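Local coordinates for protein putative hydrolase (Chloroflexus aurantiacus J-10-fl, PDB 3CMN) that probably acts as a hydrolase of the zincin-like metallopeptidase family, seen here as a mainly helical apoenzyme with no metal bound, at residues T200-L205 with A259-I264; D61-R66 with E193-V198; E34-D39 with F77-W82. One frame throughout, in Å; residues are numbered along the deposited sequence.

Overall arrangement
The chain is mostly helical, with one small two-stranded parallel sheet. From the N terminus, segment 34-39 comes first, in the loop between helices 20-31 and 41-63. Contact 3 closes at 77-82 and lays this loop on the start of helix 79-92. Segment 61-66 lies in the chain between 39 and 77, and its partner 193-198 comes much later. Contacts 2 and 3 therefore cross. Contact 2 joins the end of helix 41-63 to the turn leading into helix 197-210. Contact 1 opens next on that helix and closes on helix 248-279, spanning the unmodelled residues 213-246. Contacts 1 and 2 have centres about 15 Å apart. Contacts 1 and 3 lie on opposite sides of the chain's centre.

Contact 1: T200-L205 with A259-I264; sequences TYFREL and ALMSLI
L260 reaches across to Y201, F202 and L205 with a single methyl, CD2. This is buried packing between two roughly antiparallel helices, 197-210 and 248-279, in a protein of the zincin-like metallopeptidase family. The two short segments run at 147° to each other, and their axes come no closer than 12.2 Å. That spacing is wide and is bridged by side chains. The nearest of the three approaches of L260 is CD2 to F202 CD1, at 3.9 Å. The other two are looser: Y201 CD2 and L205 CD1 each lie 4.4 Å from L260 CD2. With CG anti to the backbone N (chi1 168°), the L260 chain continues toward helix 197-210 and crosses that of F202 at about a right angle. Within helix 197-210, L205 CG sits over one face of the Y201 ring, 3.9 Å above the plane and offset toward the rim. The Y201 hydroxyl is hydrogen-bonded to R256, one turn before L260 on the partner helix. The two helices thus share a polar link beside the apolar contact. M261 also touches F192 of helix 174-193, which carries an HExxH sequence (H184, E185, H188), consistent with a metallopeptidase site, though no metal is bound here. The M261 side chain lies near these three residues but does not touch them. Its chain bends at chi2 and chi3, and its sulfur makes a Met-aromatic contact. M261 SD lies 4.7 Å from the centroid of the F202 ring, 37° off the ring normal, and its closest ring atom is F202 CE1.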
loop_
_atom_site.group_PDB
_atom_site.type_symbol
_atom_site.label_atom_id
_atom_site.label_comp_id
_atom_site.label_asym_id
_atom_site.label_seq_id
_atom_site.Cartn_x
_atom_site.Cartn_y
_atom_site.Cartn_z
ATOM N N THR A 200 -11.399 -7.903 -5.881
ATOM C CA THR A 200 -12.516 -7.960 -6.813
ATOM C C THR A 200 -13.236 -6.621 -6.728
ATOM O O THR A 200 -13.510 -5.978 -7.746
ATOM C CB THR A 200 -13.507 -9.074 -6.430
ATOM O OG1 THR A 200 -12.820 -10.329 -6.396
ATOM C CG2 THR A 200 -14.662 -9.150 -7.449
ATOM N N TYR A 201 -13.528 -6.206 -5.498
ATOM C CA TYR A 201 -14.208 -4.950 -5.233
ATOM C C TYR A 201 -13.372 -3.757 -5.677
ATOM O O TYR A 201 -13.911 -2.749 -6.147
ATOM C CB TYR A 201 -14.518 -4.834 -3.742
ATOM C CG TYR A 201 -15.127 -3.511 -3.341
ATOM C CD1 TYR A 201 -16.342 -3.079 -3.885
ATOM C CD2 TYR A 201 -14.493 -2.689 -2.411
ATOM C CE1 TYR A 201 -16.907 -1.863 -3.508
ATOM C CE2 TYR A 201 -15.048 -1.473 -2.029
ATOM C CZ TYR A 201 -16.257 -1.063 -2.579
ATOM O OH TYR A 201 -16.798 0.146 -2.178
ATOM N N PHE A 202 -12.055 -3.864 -5.534
ATOM C CA PHE A 202 -11.181 -2.770 -5.940
ATOM C C PHE A 202 -11.171 -2.717 -7.467
ATOM O O PHE A 202 -11.223 -1.643 -8.065
ATOM C CB PHE A 202 -9.762 -2.968 -5.380
ATOM C CG PHE A 202 -8.851 -1.779 -5.588
ATOM C CD1 PHE A 202 -9.348 -0.471 -5.520
ATOM C CD2 PHE A 202 -7.497 -1.961 -5.844
ATOM C CE1 PHE A 202 -8.504 0.632 -5.705
ATOM C CE2 PHE A 202 -6.637 -0.859 -6.031
ATOM C CZ PHE A 202 -7.145 0.433 -5.962
ATOM N N ARG A 203 -11.125 -3.879 -8.106
ATOM C CA ARG A 203 -11.142 -3.889 -9.561
ATOM C C ARG A 203 -12.494 -3.372 -10.043
ATOM O O ARG A 203 -12.573 -2.716 -11.074
ATOM C CB ARG A 203 -10.874 -5.290 -10.114
ATOM C CG ARG A 203 -9.412 -5.536 -10.416
ATOM C CD ARG A 203 -9.195 -6.851 -11.166
ATOM N NE ARG A 203 -9.180 -8.018 -10.286
ATOM C CZ ARG A 203 -8.175 -8.316 -9.464
ATOM N NH1 ARG A 203 -7.091 -7.539 -9.407
ATOM N NH2 ARG A 203 -8.255 -9.381 -8.676
ATOM N N GLU A 204 -13.554 -3.661 -9.289
ATOM C CA GLU A 204 -14.891 -3.194 -9.648
ATOM C C GLU A 204 -14.911 -1.672 -9.663
ATOM O O GLU A 204 -15.347 -1.062 -10.634
ATOM C CB GLU A 204 -15.940 -3.686 -8.643
ATOM C CG GLU A 204 -16.247 -5.171 -8.696
ATOM C CD GLU A 204 -17.153 -5.619 -7.555
ATOM O OE1 GLU A 204 -18.284 -5.105 -7.438
ATOM O OE2 GLU A 204 -16.733 -6.486 -6.765
ATOM N N LEU A 205 -14.439 -1.069 -8.575
ATOM C CA LEU A 205 -14.411 0.388 -8.439
ATOM C C LEU A 205 -13.649 1.076 -9.557
ATOM O O LEU A 205 -13.999 2.179 -9.970
ATOM C CB LEU A 205 -13.780 0.795 -7.104
ATOM C CG LEU A 205 -14.405 0.299 -5.804
ATOM C CD1 LEU A 205 -13.721 0.969 -4.615
ATOM C CD2 LEU A 205 -15.884 0.622 -5.808
ATOM N N ALA A 259 -12.471 5.746 0.783
ATOM C CA ALA A 259 -12.790 5.110 2.055
ATOM C C ALA A 259 -12.096 3.751 2.204
ATOM O O ALA A 259 -11.700 3.377 3.295
ATOM C CB ALA A 259 -14.305 4.966 2.209
ATOM N N LEU A 260 -11.946 3.013 1.109
ATOM C CA LEU A 260 -11.272 1.712 1.157
ATOM C C LEU A 260 -9.784 1.923 1.471
ATOM O O LEU A 260 -9.229 1.295 2.361
ATOM C CB LEU A 260 -11.424 0.979 -0.189
ATOM C CG LEU A 260 -10.552 -0.272 -0.417
ATOM C CD1 LEU A 260 -11.015 -1.419 0.506
ATOM C CD2 LEU A 260 -10.644 -0.714 -1.888
ATOM N N MET A 261 -9.144 2.818 0.730
ATOM C CA MET A 261 -7.733 3.105 0.949
ATOM C C MET A 261 -7.503 3.554 2.400
ATOM O O MET A 261 -6.540 3.146 3.044
ATOM C CB MET A 261 -7.256 4.173 -0.052
ATOM C CG MET A 261 -6.464 3.614 -1.244
ATOM S SD MET A 261 -7.210 2.212 -2.131
ATOM C CE MET A 261 -6.368 0.838 -1.371
ATOM N N SER A 262 -8.412 4.370 2.918
ATOM C CA SER A 262 -8.316 4.856 4.289
ATOM C C SER A 262 -8.408 3.735 5.334
ATOM O O SER A 262 -7.603 3.670 6.268
ATOM C CB SER A 262 -9.408 5.879 4.545
ATOM O OG SER A 262 -9.325 6.349 5.875
ATOM N N LEU A 263 -9.387 2.852 5.179
ATOM C CA LEU A 263 -9.553 1.739 6.105
ATOM C C LEU A 263 -8.344 0.800 6.043
ATOM O O LEU A 263 -7.839 0.331 7.068
ATOM C CB LEU A 263 -10.816 0.951 5.759
ATOM C CG LEU A 263 -10.953 -0.255 6.680
ATOM C CD1 LEU A 263 -11.599 0.201 7.969
ATOM C CD2 LEU A 263 -11.759 -1.340 6.022
ATOM N N ILE A 264 -7.903 0.504 4.827
ATOM C CA ILE A 264 -6.754 -0.360 4.644
ATOM C C ILE A 264 -5.545 0.187 5.432
ATOM O O ILE A 264 -4.852 -0.584 6.104
ATOM C CB ILE A 264 -6.424 -0.503 3.132
ATOM C CG1 ILE A 264 -7.482 -1.402 2.472
ATOM C CG2 ILE A 264 -5.027 -1.064 2.940
ATOM C CD1 ILE A 264 -7.249 -1.684 1.006
#

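Contact 2: D61-R66 with E193-V198; sequences DYLGVR and EAYPWV
V65 puts its CG2 methyl against both A194 and Y195. With chi1 at -75°, V65 CG1 is anti to the carbonyl carbon, and CG2 takes the crowded position between the backbone N and that carbon. V65 CG2 lies 3.7 Å from A194 CB and 3.7 Å from Y195 OH. It meets the phenol end of the tyrosine obliquely. Y195 CB does not point at segment 61-66, but with CG beside the backbone N (chi1 -43°) the hydroxyl end comes nearer. Its ring takes A194 CB over the centre of one face, 4.1 Å above the plane. The ring also stacks with W340. L63 comes in from the last turn of its helix, its side chain crossing Y195 at about a right angle, with L63 CD1 4.0 Å from Y195 OH. R66 points its CB away and contributes its carbonyl, R66 O lying 4.0 Å from A194 CB. An alanine in place of Y195 would probably leave V65 CG2 with A194 alone across this contact, L63 without the hydroxyl it rests on, and W340 without its stacked ring. G64 has positive phi and is the C-prime residue of a Schellman motif, which ends helix 41-63. The contact joins that helix end, before strand 73-76, to the turn between helices 174-193 and 197-210. L63 also touches Y267 of helix 248-279.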
loop_
_atom_site.group_PDB
_atom_site.type_symbol
_atom_site.label_atom_id
_atom_site.label_comp_id
_atom_site.label_asym_id
_atom_site.label_seq_id
_atom_site.Cartn_x
_atom_site.Cartn_y
_atom_site.Cartn_z
ATOM N N ASP A 61 -2.918 -14.828 13.475
ATOM C CA ASP A 61 -3.554 -15.031 14.774
ATOM C C ASP A 61 -4.334 -13.819 15.229
ATOM O O ASP A 61 -5.457 -13.945 15.704
ATOM C CB ASP A 61 -2.506 -15.372 15.839
ATOM C CG ASP A 61 -3.117 -15.547 17.226
ATOM O OD1 ASP A 61 -3.842 -16.540 17.443
ATOM O OD2 ASP A 61 -2.879 -14.687 18.101
ATOM N N TYR A 62 -3.741 -12.642 15.096
ATOM C CA TYR A 62 -4.421 -11.431 15.520
ATOM C C TYR A 62 -5.671 -11.141 14.685
ATOM O O TYR A 62 -6.642 -10.575 15.188
ATOM C CB TYR A 62 -3.469 -10.237 15.446
ATOM C CG TYR A 62 -4.107 -8.935 15.879
ATOM C CD1 TYR A 62 -4.546 -8.748 17.187
ATOM C CD2 TYR A 62 -4.280 -7.891 14.980
ATOM C CE1 TYR A 62 -5.137 -7.554 17.586
ATOM C CE2 TYR A 62 -4.869 -6.694 15.372
ATOM C CZ TYR A 62 -5.295 -6.531 16.676
ATOM O OH TYR A 62 -5.873 -5.337 17.062
ATOM N N LEU A 63 -5.644 -11.533 13.414
ATOM C CA LEU A 63 -6.768 -11.292 12.517
ATOM C C LEU A 63 -7.680 -12.504 12.351
ATOM O O LEU A 63 -8.758 -12.402 11.771
ATOM C CB LEU A 63 -6.261 -10.842 11.145
ATOM C CG LEU A 63 -5.447 -9.554 11.095
ATOM C CD1 LEU A 63 -4.983 -9.309 9.668
ATOM C CD2 LEU A 63 -6.286 -8.392 11.610
ATOM N N GLY A 64 -7.249 -13.653 12.849
ATOM C CA GLY A 64 -8.074 -14.843 12.745
ATOM C C GLY A 64 -8.320 -15.368 11.338
ATOM O O GLY A 64 -9.315 -16.053 11.093
ATOM N N VAL A 65 -7.431 -15.037 10.406
ATOM C CA VAL A 65 -7.541 -15.521 9.031
ATOM C C VAL A 65 -6.148 -15.843 8.561
ATOM O O VAL A 65 -5.163 -15.359 9.119
ATOM C CB VAL A 65 -8.138 -14.479 8.063
ATOM C CG1 VAL A 65 -9.628 -14.371 8.282
ATOM C CG2 VAL A 65 -7.462 -13.132 8.265
ATOM N N ARG A 66 -6.066 -16.666 7.532
ATOM C CA ARG A 66 -4.784 -17.049 6.997
ATOM C C ARG A 66 -4.712 -16.602 5.554
ATOM O O ARG A 66 -5.716 -16.185 4.974
ATOM C CB ARG A 66 -4.607 -18.570 7.102
ATOM C CG ARG A 66 -4.461 -19.064 8.537
ATOM C CD ARG A 66 -4.198 -20.552 8.573
ATOM N NE ARG A 66 -5.405 -21.327 8.312
ATOM C CZ ARG A 66 -6.296 -21.662 9.244
ATOM N NH1 ARG A 66 -6.122 -21.297 10.510
ATOM N NH2 ARG A 66 -7.370 -22.364 8.911
ATOM N N GLU A 193 -5.263 -9.826 0.537
ATOM C CA GLU A 193 -5.449 -11.211 0.119
ATOM C C GLU A 193 -6.203 -12.147 1.057
ATOM O O GLU A 193 -6.726 -13.162 0.611
ATOM C CB GLU A 193 -4.080 -11.812 -0.215
ATOM C CG GLU A 193 -3.295 -10.963 -1.213
ATOM C CD GLU A 193 -1.819 -11.326 -1.281
ATOM O OE1 GLU A 193 -1.169 -11.343 -0.216
ATOM O OE2 GLU A 193 -1.306 -11.587 -2.393
ATOM N N ALA A 194 -6.267 -11.827 2.346
ATOM C CA ALA A 194 -6.969 -12.697 3.289
ATOM C C ALA A 194 -8.493 -12.643 3.092
ATOM O O ALA A 194 -9.203 -13.557 3.496
ATOM C CB ALA A 194 -6.595 -12.321 4.729
ATOM N N TYR A 195 -8.987 -11.568 2.483
ATOM C CA TYR A 195 -10.408 -11.403 2.204
ATOM C C TYR A 195 -10.484 -11.322 0.690
ATOM O O TYR A 195 -10.189 -10.294 0.107
ATOM C CB TYR A 195 -10.918 -10.112 2.840
ATOM C CG TYR A 195 -10.373 -9.911 4.235
ATOM C CD1 TYR A 195 -9.311 -9.039 4.465
ATOM C CD2 TYR A 195 -10.852 -10.664 5.310
ATOM C CE1 TYR A 195 -8.731 -8.924 5.728
ATOM C CE2 TYR A 195 -10.281 -10.561 6.580
ATOM C CZ TYR A 195 -9.213 -9.687 6.780
ATOM O OH TYR A 195 -8.617 -9.577 8.026
ATOM N N PRO A 196 -10.874 -12.420 0.031
ATOM C CA PRO A 196 -10.976 -12.485 -1.435
ATOM C C PRO A 196 -11.738 -11.370 -2.151
ATOM O O PRO A 196 -11.391 -11.010 -3.277
ATOM C CB PRO A 196 -11.595 -13.859 -1.675
ATOM C CG PRO A 196 -11.044 -14.660 -0.533
ATOM C CD PRO A 196 -11.241 -13.714 0.632
ATOM N N TRP A 197 -12.767 -10.820 -1.517
ATOM C CA TRP A 197 -13.526 -9.756 -2.168
ATOM C C TRP A 197 -12.794 -8.419 -2.339
ATOM O O TRP A 197 -13.157 -7.616 -3.200
ATOM C CB TRP A 197 -14.829 -9.485 -1.419
ATOM C CG TRP A 197 -14.650 -9.028 -0.001
ATOM C CD1 TRP A 197 -14.723 -9.805 1.121
ATOM C CD2 TRP A 197 -14.459 -7.677 0.462
ATOM N NE1 TRP A 197 -14.608 -9.023 2.246
ATOM C CE2 TRP A 197 -14.446 -7.716 1.873
ATOM C CE3 TRP A 197 -14.300 -6.441 -0.180
ATOM C CZ2 TRP A 197 -14.283 -6.571 2.655
ATOM C CZ3 TRP A 197 -14.140 -5.307 0.593
ATOM C CH2 TRP A 197 -14.134 -5.378 2.001
ATOM N N VAL A 198 -11.768 -8.172 -1.539
ATOM C CA VAL A 198 -11.099 -6.884 -1.617
ATOM C C VAL A 198 -10.580 -6.485 -2.998
ATOM O O VAL A 198 -10.873 -5.389 -3.464
ATOM C CB VAL A 198 -9.977 -6.771 -0.555
ATOM C CG1 VAL A 198 -9.362 -5.362 -0.585
ATOM C CG2 VAL A 198 -10.562 -7.025 0.834
#

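Contact 3: E34-D39 with F77-W82; sequences EQAPVD and FDRREW
A capping box starts helix 79-92, and the loop 34-39 packs on its first residues through V38 and A36. V38 CG1 touches D78 CB at 3.6 Å, the two side chains crossing at about a right angle. D78 is the N-cap. With CG between the backbone N and the carbonyl carbon (chi1 72°), its carboxylate stays near the backbone. R80 N donates to D78 OD2 at 2.7 Å, meeting it from 63° out of the carboxylate plane. The bond from E81 N to D78 OD1 is less certain, since OD1 is placed too close to a neighbour. In return, D78 N donates to E81 OE1 at 3.1 Å, and OE1 accepts with its anti lone pair. E81 OE1 also forms a salt bridge with R41. A36 CB sits over the centre of the R79 guanidinium, 3.9 Å above its plane. R79 is extended from CG to NE. NE bonds to N162 OD1 and NH1 to S31 O, which probably fixes the tilt of that plane. One water joins the backbones: it accepts from R79 N at 2.7 Å and lies 2.7 Å from A36 O. The contact is thus a capped helix start with the loop before helix 41-63 laid against it.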
loop_
_atom_site.group_PDB
_atom_site.type_symbol
_atom_site.label_atom_id
_atom_site.label_comp_id
_atom_site.label_asym_id
_atom_site.label_seq_id
_atom_site.Cartn_x
_atom_site.Cartn_y
_atom_site.Cartn_z
ATOM N N GLU A 34 22.184 2.592 -10.461
ATOM C CA GLU A 34 23.604 2.267 -10.342
ATOM C C GLU A 34 24.240 2.793 -9.061
ATOM O O GLU A 34 25.184 2.204 -8.549
ATOM C CB GLU A 34 24.393 2.797 -11.546
ATOM C CG GLU A 34 23.833 2.387 -12.903
ATOM C CD GLU A 34 22.804 3.376 -13.439
ATOM O OE1 GLU A 34 22.235 4.141 -12.637
ATOM O OE2 GLU A 34 22.556 3.380 -14.663
ATOM N N GLN A 35 23.720 3.895 -8.536
ATOM C CA GLN A 35 24.273 4.488 -7.320
ATOM C C GLN A 35 23.763 3.860 -6.040
ATOM O O GLN A 35 24.238 4.189 -4.956
ATOM C CB GLN A 35 23.972 5.989 -7.261
ATOM C CG GLN A 35 24.734 6.831 -8.258
ATOM C CD GLN A 35 24.731 8.305 -7.879
ATOM O OE1 GLN A 35 25.524 8.747 -7.035
ATOM N NE2 GLN A 35 23.830 9.074 -8.490
ATOM N N ALA A 36 22.795 2.964 -6.149
ATOM C CA ALA A 36 22.249 2.361 -4.951
ATOM C C ALA A 36 22.097 0.854 -5.055
ATOM O O ALA A 36 20.998 0.320 -4.921
ATOM C CB ALA A 36 20.907 3.013 -4.618
ATOM N N PRO A 37 23.208 0.146 -5.301
ATOM C CA PRO A 37 23.164 -1.311 -5.414
ATOM C C PRO A 37 22.878 -1.881 -4.037
ATOM O O PRO A 37 23.159 -1.229 -3.031
ATOM C CB PRO A 37 24.575 -1.659 -5.888
ATOM C CG PRO A 37 25.399 -0.639 -5.175
ATOM C CD PRO A 37 24.596 0.633 -5.397
ATOM N N VAL A 38 22.310 -3.080 -3.972
ATOM C CA VAL A 38 22.052 -3.655 -2.664
ATOM C C VAL A 38 23.359 -4.279 -2.172
ATOM O O VAL A 38 24.093 -4.929 -2.936
ATOM C CB VAL A 38 20.910 -4.741 -2.678
ATOM C CG1 VAL A 38 20.087 -4.637 -3.956
ATOM C CG2 VAL A 38 21.491 -6.141 -2.504
ATOM N N ASP A 39 23.665 -4.050 -0.903
ATOM C CA ASP A 39 24.861 -4.625 -0.306
ATOM C C ASP A 39 24.412 -5.869 0.439
ATOM O O ASP A 39 23.335 -5.881 1.034
ATOM C CB ASP A 39 25.509 -3.659 0.686
ATOM C CG ASP A 39 26.128 -2.456 0.013
ATOM O OD1 ASP A 39 26.935 -2.647 -0.923
ATOM O OD2 ASP A 39 25.810 -1.321 0.430
ATOM N N PHE A 77 14.979 -6.245 -3.638
ATOM C CA PHE A 77 15.157 -5.512 -4.890
ATOM C C PHE A 77 16.048 -4.283 -4.755
ATOM O O PHE A 77 16.181 -3.706 -3.679
ATOM C CB PHE A 77 13.806 -4.986 -5.429
ATOM C CG PHE A 77 12.900 -6.025 -6.059
ATOM C CD1 PHE A 77 11.594 -5.668 -6.406
ATOM C CD2 PHE A 77 13.329 -7.321 -6.323
ATOM C CE1 PHE A 77 10.721 -6.570 -7.001
ATOM C CE2 PHE A 77 12.468 -8.245 -6.920
ATOM C CZ PHE A 77 11.152 -7.868 -7.263
ATOM N N ASP A 78 16.648 -3.891 -5.876
ATOM C CA ASP A 78 17.412 -2.651 -5.944
ATOM C C ASP A 78 16.397 -1.859 -6.781
ATOM O O ASP A 78 15.329 -2.391 -7.114
ATOM C CB ASP A 78 18.730 -2.812 -6.708
ATOM C CG ASP A 78 18.523 -2.970 -8.196
ATOM O OD1 ASP A 78 18.044 -4.032 -8.617
ATOM O OD2 ASP A 78 18.828 -2.022 -8.954
ATOM N N ARG A 79 16.709 -0.618 -7.136
ATOM C CA ARG A 79 15.763 0.196 -7.901
ATOM C C ARG A 79 15.510 -0.309 -9.318
ATOM O O ARG A 79 14.408 -0.171 -9.841
ATOM C CB ARG A 79 16.234 1.652 -7.939
ATOM C CG ARG A 79 16.275 2.291 -6.561
ATOM C CD ARG A 79 16.838 3.690 -6.604
ATOM N NE ARG A 79 17.002 4.220 -5.256
ATOM C CZ ARG A 79 17.772 5.258 -4.954
ATOM N NH1 ARG A 79 18.450 5.872 -5.910
ATOM N NH2 ARG A 79 17.865 5.672 -3.704
ATOM N N ARG A 80 16.526 -0.901 -9.932
ATOM C CA ARG A 80 16.382 -1.415 -11.282
ATOM C C ARG A 80 15.434 -2.614 -11.291
ATOM O O ARG A 80 14.555 -2.725 -12.154
ATOM C CB ARG A 80 17.745 -1.822 -11.838
ATOM C CG ARG A 80 17.685 -2.331 -13.259
ATOM C CD ARG A 80 19.054 -2.701 -13.775
ATOM N NE ARG A 80 19.020 -2.907 -15.219
ATOM C CZ ARG A 80 18.646 -4.033 -15.819
ATOM N NH1 ARG A 80 18.273 -5.091 -15.108
ATOM N NH2 ARG A 80 18.642 -4.090 -17.144
ATOM N N GLU A 81 15.615 -3.513 -10.331
ATOM C CA GLU A 81 14.755 -4.683 -10.246
ATOM C C GLU A 81 13.330 -4.271 -9.908
ATOM O O GLU A 81 12.375 -4.855 -10.413
ATOM C CB GLU A 81 15.290 -5.669 -9.213
ATOM C CG GLU A 81 16.659 -6.221 -9.574
ATOM C CD GLU A 81 17.246 -7.077 -8.478
ATOM O OE1 GLU A 81 17.219 -6.636 -7.304
ATOM O OE2 GLU A 81 17.740 -8.184 -8.786
ATOM N N TRP A 82 13.177 -3.256 -9.068
ATOM C CA TRP A 82 11.836 -2.816 -8.739
ATOM C C TRP A 82 11.130 -2.363 -10.021
ATOM O O TRP A 82 9.961 -2.686 -10.243
ATOM C CB TRP A 82 11.860 -1.669 -7.721
ATOM C CG TRP A 82 10.486 -1.201 -7.367
ATOM C CD1 TRP A 82 9.610 -1.799 -6.507
ATOM C CD2 TRP A 82 9.793 -0.081 -7.933
ATOM N NE1 TRP A 82 8.415 -1.121 -6.505
ATOM C CE2 TRP A 82 8.496 -0.064 -7.372
ATOM C CE3 TRP A 82 10.140 0.911 -8.862
ATOM C CZ2 TRP A 82 7.541 0.908 -7.707
ATOM C CZ3 TRP A 82 9.195 1.879 -9.198
ATOM C CH2 TRP A 82 7.905 1.867 -8.619
HETATM O O HOH W 1 19.208 0.499 -6.886
#